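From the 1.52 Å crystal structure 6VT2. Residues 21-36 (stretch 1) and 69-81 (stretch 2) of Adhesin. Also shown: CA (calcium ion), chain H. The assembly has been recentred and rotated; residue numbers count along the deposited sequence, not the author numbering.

Stretch 1 (21-36) EFEFFVETTDDSGRVN
Stretch 2 69-81: NATPANPLRTRVY

Strand 21-29 and strand 76-81 pair antiparallel (152° between N-to-C directions, axes 4.6 Å apart at closest); the two stretches together bury 1166 Å², both sides summed. Walking along stretch 2, Asn69 (chi1 p, phi/psi -85/-4) uses its amide like a backbone unit: OD1 accepts from Val35 N (2.9 Å) and ND2 donates to Val35 O (3.0 Å). Ala70 (-144/63) donates from N to Gly33 O (3.0 Å) and accepts at O from Asp30 N (2.9 Å), so it clasps a type I turn, Asp30 to Gly33, closed by Gly33 N to Asp30 O (2.8 Å); Gly33's positive phi (87°) favours glycine. The Asp30 carboxylate (chi1 t) also binds calcium, OD1 at 2.4 Å and OD2 at 2.5 Å, and OD2 accepts from Ser32 N and OG. Ala70's small CB packs 3.4 Å from Val35 CG2. Thr71 O and Pro75 CB approach Thr29 CG2 at 3.4 and 3.8 Å. From Leu76 the register is regular. Leu76-Thr28, Thr78-Val26 and Val80-Phe24 are hydrogen-bonded pairs pointing to one, buried face: Thr28 N to Leu76 O, Val26 N to Thr78 O and Phe24 N to Val80 O are each 2.9 Å; Leu76 N to Thr28 O, Thr78 N to Val26 O and Val80 N to Phe24 O each 3.0 Å. Non-hydrogen-bonded pairs Arg77-Glu27, Arg79-Phe25 and Tyr81-Glu23 alternate, pointing to the other, more exposed face. Leu76 (chi1 t, chi2 p) sets CD2 3.7 Å from Val35 CG1. A water bridges Leu76 O (2.9 Å), Thr28 OG1 (2.8 Å) and Thr78 OG1 (2.8 Å), satisfying buried polar groups. Arg77 (chi m, t, p) lays its guanidinium flat on the Phe25 ring (chi1 m), centres 4.3 Å apart, planes at 20°, while NH1 forms a salt bridge to Glu27 OE2 (3.1 Å). Extended Arg79 (chi1-chi3 t) reaches Glu23 OE1 (chi1 and chi2 t) through NE, 3.1 Å. Buried Val80 (chi1 t) places CB over the Phe24 ring (chi1 p), 3.7 Å from its centroid, and CG2 4.0 Å from Val26 CG2. Tyr81 (chi1 p) pairs with Glu23, its CA 3.3 Å from Phe22 O.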

# COMPACT_ATOMS: atom_id res chain seq x y z
N GLU A 21 25.64 -14.52 -18.09
CA GLU A 21 27.05 -14.11 -18.16
C GLU A 21 27.71 -14.60 -16.89
O GLU A 21 27.04 -14.66 -15.87
CB GLU A 21 27.19 -12.60 -18.16
CG GLU A 21 26.57 -11.86 -19.32
CD GLU A 21 26.47 -10.35 -19.10
OE1 GLU A 21 26.71 -9.89 -17.97
OE2 GLU A 21 26.17 -9.65 -20.08
N PHE A 22 28.98 -14.97 -16.98
CA PHE A 22 29.79 -15.30 -15.79
C PHE A 22 31.09 -14.51 -15.92
O PHE A 22 31.42 -14.15 -16.98
CB PHE A 22 30.12 -16.78 -15.63
CG PHE A 22 30.95 -17.35 -16.76
CD1 PHE A 22 30.33 -17.80 -17.91
CD2 PHE A 22 32.33 -17.42 -16.68
CE1 PHE A 22 31.07 -18.31 -18.95
CE2 PHE A 22 33.07 -17.94 -17.73
CZ PHE A 22 32.43 -18.38 -18.87
N GLU A 23 31.72 -14.26 -14.79
CA GLU A 23 33.01 -13.54 -14.78
C GLU A 23 33.73 -13.89 -13.50
O GLU A 23 33.06 -13.98 -12.50
CB GLU A 23 32.77 -12.04 -14.87
CG GLU A 23 33.95 -11.16 -14.52
CD GLU A 23 33.48 -9.73 -14.42
OE1 GLU A 23 33.41 -9.11 -15.44
OE2 GLU A 23 33.11 -9.30 -13.33
N PHE A 24 35.02 -14.11 -13.57
CA PHE A 24 35.82 -14.26 -12.35
C PHE A 24 37.21 -13.76 -12.69
O PHE A 24 37.43 -13.54 -13.76
CB PHE A 24 35.81 -15.68 -11.81
CG PHE A 24 36.45 -16.73 -12.67
CD1 PHE A 24 35.73 -17.35 -13.67
CD2 PHE A 24 37.76 -17.13 -12.45
CE1 PHE A 24 36.30 -18.36 -14.42
CE2 PHE A 24 38.33 -18.13 -13.21
CZ PHE A 24 37.59 -18.74 -14.19
N PHE A 25 38.05 -13.53 -11.69
CA PHE A 25 39.38 -12.95 -11.93
C PHE A 25 40.45 -13.91 -11.46
O PHE A 25 40.24 -14.60 -10.50
CB PHE A 25 39.44 -11.58 -11.28
CG PHE A 25 38.62 -10.57 -12.04
CD1 PHE A 25 39.15 -9.92 -13.14
CD2 PHE A 25 37.30 -10.34 -11.70
CE1 PHE A 25 38.39 -9.02 -13.85
CE2 PHE A 25 36.54 -9.45 -12.42
CZ PHE A 25 37.09 -8.78 -13.49
N VAL A 26 41.54 -13.91 -12.19
CA VAL A 26 42.73 -14.69 -11.82
C VAL A 26 43.75 -13.62 -11.46
O VAL A 26 43.74 -12.66 -12.04
CB VAL A 26 43.19 -15.57 -12.98
CG1 VAL A 26 44.56 -16.15 -12.69
CG2 VAL A 26 42.17 -16.64 -13.36
N GLU A 27 44.50 -13.79 -10.40
CA GLU A 27 45.51 -12.79 -9.98
C GLU A 27 46.87 -13.45 -10.07
O GLU A 27 46.96 -14.56 -9.66
CB GLU A 27 45.21 -12.25 -8.59
CG GLU A 27 44.08 -11.25 -8.55
CD GLU A 27 44.08 -10.39 -7.30
OE1 GLU A 27 44.60 -10.84 -6.29
OE2 GLU A 27 43.58 -9.28 -7.35
N THR A 28 47.83 -12.75 -10.67
CA THR A 28 49.16 -13.32 -10.90
C THR A 28 50.22 -12.37 -10.35
O THR A 28 50.10 -11.29 -10.59
CB THR A 28 49.41 -13.68 -12.37
OG1 THR A 28 48.38 -14.58 -12.77
CG2 THR A 28 50.74 -14.35 -12.61
N THR A 29 51.13 -12.88 -9.55
CA THR A 29 52.29 -11.93 -9.17
C THR A 29 53.61 -12.62 -9.49
O THR A 29 53.65 -13.74 -9.70
CB THR A 29 52.23 -11.64 -7.68
OG1 THR A 29 52.37 -12.89 -7.03
CG2 THR A 29 50.93 -11.05 -7.20
N ASP A 30 54.68 -11.86 -9.47
CA ASP A 30 56.02 -12.43 -9.67
C ASP A 30 56.97 -11.50 -8.94
O ASP A 30 56.79 -10.36 -9.09
CB ASP A 30 56.35 -12.58 -11.14
CG ASP A 30 57.62 -13.38 -11.38
OD1 ASP A 30 57.54 -14.53 -11.34
OD2 ASP A 30 58.61 -12.77 -11.68
N ASP A 31 58.06 -12.02 -8.41
CA ASP A 31 59.05 -11.16 -7.71
C ASP A 31 59.78 -10.22 -8.68
O ASP A 31 60.14 -9.20 -8.28
CB ASP A 31 60.08 -11.98 -6.95
CG ASP A 31 59.72 -12.34 -5.52
OD1 ASP A 31 58.59 -12.04 -5.11
OD2 ASP A 31 60.59 -12.89 -4.84
N SER A 32 59.84 -10.54 -9.97
CA SER A 32 60.38 -9.63 -11.00
C SER A 32 59.43 -8.44 -11.17
O SER A 32 59.84 -7.50 -11.72
CB SER A 32 60.53 -10.30 -12.32
OG SER A 32 59.26 -10.52 -12.94
N GLY A 33 58.15 -8.64 -10.87
CA GLY A 33 57.15 -7.64 -11.09
C GLY A 33 56.54 -7.64 -12.46
O GLY A 33 55.72 -6.76 -12.71
N ARG A 34 57.00 -8.48 -13.37
CA ARG A 34 56.50 -8.49 -14.73
C ARG A 34 56.09 -9.89 -15.16
O ARG A 34 56.89 -10.83 -15.17
CB ARG A 34 57.55 -7.90 -15.68
CG ARG A 34 57.11 -7.90 -17.07
CD ARG A 34 58.13 -7.22 -17.99
NE ARG A 34 57.72 -7.40 -19.36
CZ ARG A 34 58.22 -6.75 -20.41
NH1 ARG A 34 59.10 -5.79 -20.21
NH2 ARG A 34 57.81 -7.03 -21.62
N VAL A 35 54.85 -10.00 -15.63
CA VAL A 35 54.34 -11.21 -16.21
C VAL A 35 53.97 -10.93 -17.66
O VAL A 35 53.33 -9.91 -17.98
CB VAL A 35 53.14 -11.70 -15.40
CG1 VAL A 35 52.37 -12.76 -16.17
CG2 VAL A 35 53.59 -12.19 -14.06
N ASN A 36 54.44 -11.79 -18.53
CA ASN A 36 54.33 -11.57 -19.95
C ASN A 36 53.20 -12.37 -20.57
O ASN A 36 52.70 -11.99 -21.61
CB ASN A 36 55.66 -11.90 -20.63
CG ASN A 36 56.64 -10.79 -20.57
OD1 ASN A 36 56.49 -9.88 -19.81
ND2 ASN A 36 57.75 -10.95 -21.30
N ASN A 69 53.78 -4.87 -13.63
CA ASN A 69 52.38 -5.23 -13.76
C ASN A 69 51.94 -6.37 -12.86
O ASN A 69 50.77 -6.68 -12.88
CB ASN A 69 52.01 -5.64 -15.18
CG ASN A 69 52.62 -6.96 -15.64
OD1 ASN A 69 53.37 -7.59 -14.93
ND2 ASN A 69 52.32 -7.36 -16.85
N ALA A 70 52.82 -6.98 -12.10
CA ALA A 70 52.49 -8.18 -11.40
C ALA A 70 53.18 -8.25 -10.05
O ALA A 70 54.00 -9.10 -9.77
CB ALA A 70 52.85 -9.38 -12.25
N THR A 71 52.85 -7.31 -9.21
CA THR A 71 53.43 -7.25 -7.88
C THR A 71 52.39 -7.72 -6.86
O THR A 71 51.18 -7.63 -7.09
CB THR A 71 53.88 -5.82 -7.54
OG1 THR A 71 52.71 -5.01 -7.43
CG2 THR A 71 54.84 -5.24 -8.61
N PRO A 72 52.82 -8.10 -5.67
CA PRO A 72 51.84 -8.36 -4.60
C PRO A 72 50.91 -7.20 -4.32
O PRO A 72 49.72 -7.41 -4.09
CB PRO A 72 52.73 -8.70 -3.40
CG PRO A 72 54.00 -9.18 -3.99
CD PRO A 72 54.21 -8.38 -5.28
N ALA A 73 51.41 -5.97 -4.38
CA ALA A 73 50.58 -4.81 -4.14
C ALA A 73 49.55 -4.58 -5.23
O ALA A 73 48.50 -4.00 -4.97
CB ALA A 73 51.48 -3.58 -3.99
N ASN A 74 49.95 -4.93 -6.42
CA ASN A 74 49.15 -4.67 -7.62
C ASN A 74 49.14 -5.88 -8.53
O ASN A 74 49.87 -5.91 -9.44
CB ASN A 74 49.67 -3.40 -8.31
CG ASN A 74 49.38 -2.14 -7.51
OD1 ASN A 74 48.23 -1.76 -7.35
ND2 ASN A 74 50.39 -1.55 -6.97
N PRO A 75 48.50 -7.00 -8.16
CA PRO A 75 48.61 -8.18 -8.97
C PRO A 75 48.08 -8.01 -10.40
O PRO A 75 47.25 -7.24 -10.64
CB PRO A 75 47.77 -9.25 -8.29
CG PRO A 75 47.64 -8.76 -6.89
CD PRO A 75 47.68 -7.25 -6.98
N LEU A 76 48.63 -8.78 -11.31
CA LEU A 76 48.15 -8.76 -12.68
C LEU A 76 46.78 -9.44 -12.68
O LEU A 76 46.69 -10.51 -12.19
CB LEU A 76 49.10 -9.55 -13.55
CG LEU A 76 48.66 -9.54 -14.99
CD1 LEU A 76 48.65 -8.13 -15.54
CD2 LEU A 76 49.53 -10.45 -15.81
N ARG A 77 45.76 -8.79 -13.23
CA ARG A 77 44.40 -9.33 -13.19
C ARG A 77 43.97 -9.88 -14.55
O ARG A 77 44.03 -9.19 -15.50
CB ARG A 77 43.48 -8.21 -12.73
CG ARG A 77 43.55 -8.20 -11.22
CD ARG A 77 42.83 -7.12 -10.54
NE ARG A 77 41.42 -7.26 -10.64
CZ ARG A 77 40.60 -8.00 -9.95
NH1 ARG A 77 41.04 -8.91 -9.12
NH2 ARG A 77 39.32 -7.81 -10.16
N THR A 78 43.51 -11.13 -14.58
CA THR A 78 43.05 -11.73 -15.83
C THR A 78 41.56 -11.97 -15.66
O THR A 78 41.22 -12.51 -14.68
CB THR A 78 43.76 -13.05 -16.08
OG1 THR A 78 45.13 -12.78 -16.33
CG2 THR A 78 43.19 -13.84 -17.23
N ARG A 79 40.77 -11.49 -16.58
CA ARG A 79 39.34 -11.70 -16.51
C ARG A 79 39.00 -12.98 -17.27
O ARG A 79 39.38 -13.09 -18.36
CB ARG A 79 38.65 -10.53 -17.17
CG ARG A 79 37.13 -10.58 -17.07
CD ARG A 79 36.57 -9.58 -18.06
NE ARG A 79 35.14 -9.56 -17.94
CZ ARG A 79 34.33 -9.31 -18.92
NH1 ARG A 79 33.03 -9.37 -18.70
NH2 ARG A 79 34.78 -8.99 -20.09
N VAL A 80 38.26 -13.89 -16.66
CA VAL A 80 37.75 -15.09 -17.36
C VAL A 80 36.24 -14.91 -17.36
O VAL A 80 35.72 -14.60 -16.38
CB VAL A 80 38.20 -16.38 -16.66
CG1 VAL A 80 37.73 -17.59 -17.43
CG2 VAL A 80 39.71 -16.44 -16.51
N TYR A 81 35.61 -15.00 -18.51
CA TYR A 81 34.20 -14.60 -18.63
C TYR A 81 33.59 -15.27 -19.85
O TYR A 81 34.22 -15.80 -20.64
CB TYR A 81 34.13 -13.07 -18.80
CG TYR A 81 34.76 -12.55 -20.07
CD1 TYR A 81 36.13 -12.46 -20.24
CD2 TYR A 81 33.97 -12.18 -21.12
CE1 TYR A 81 36.67 -12.04 -21.43
CE2 TYR A 81 34.49 -11.77 -22.32
CZ TYR A 81 35.84 -11.65 -22.47
OH TYR A 81 36.31 -11.22 -23.66
CA CA H . 59.83 -14.95 -11.78
O HOH W 1 46.53 -12.85 -13.96
O HOH W 2 60.19 -14.53 -9.52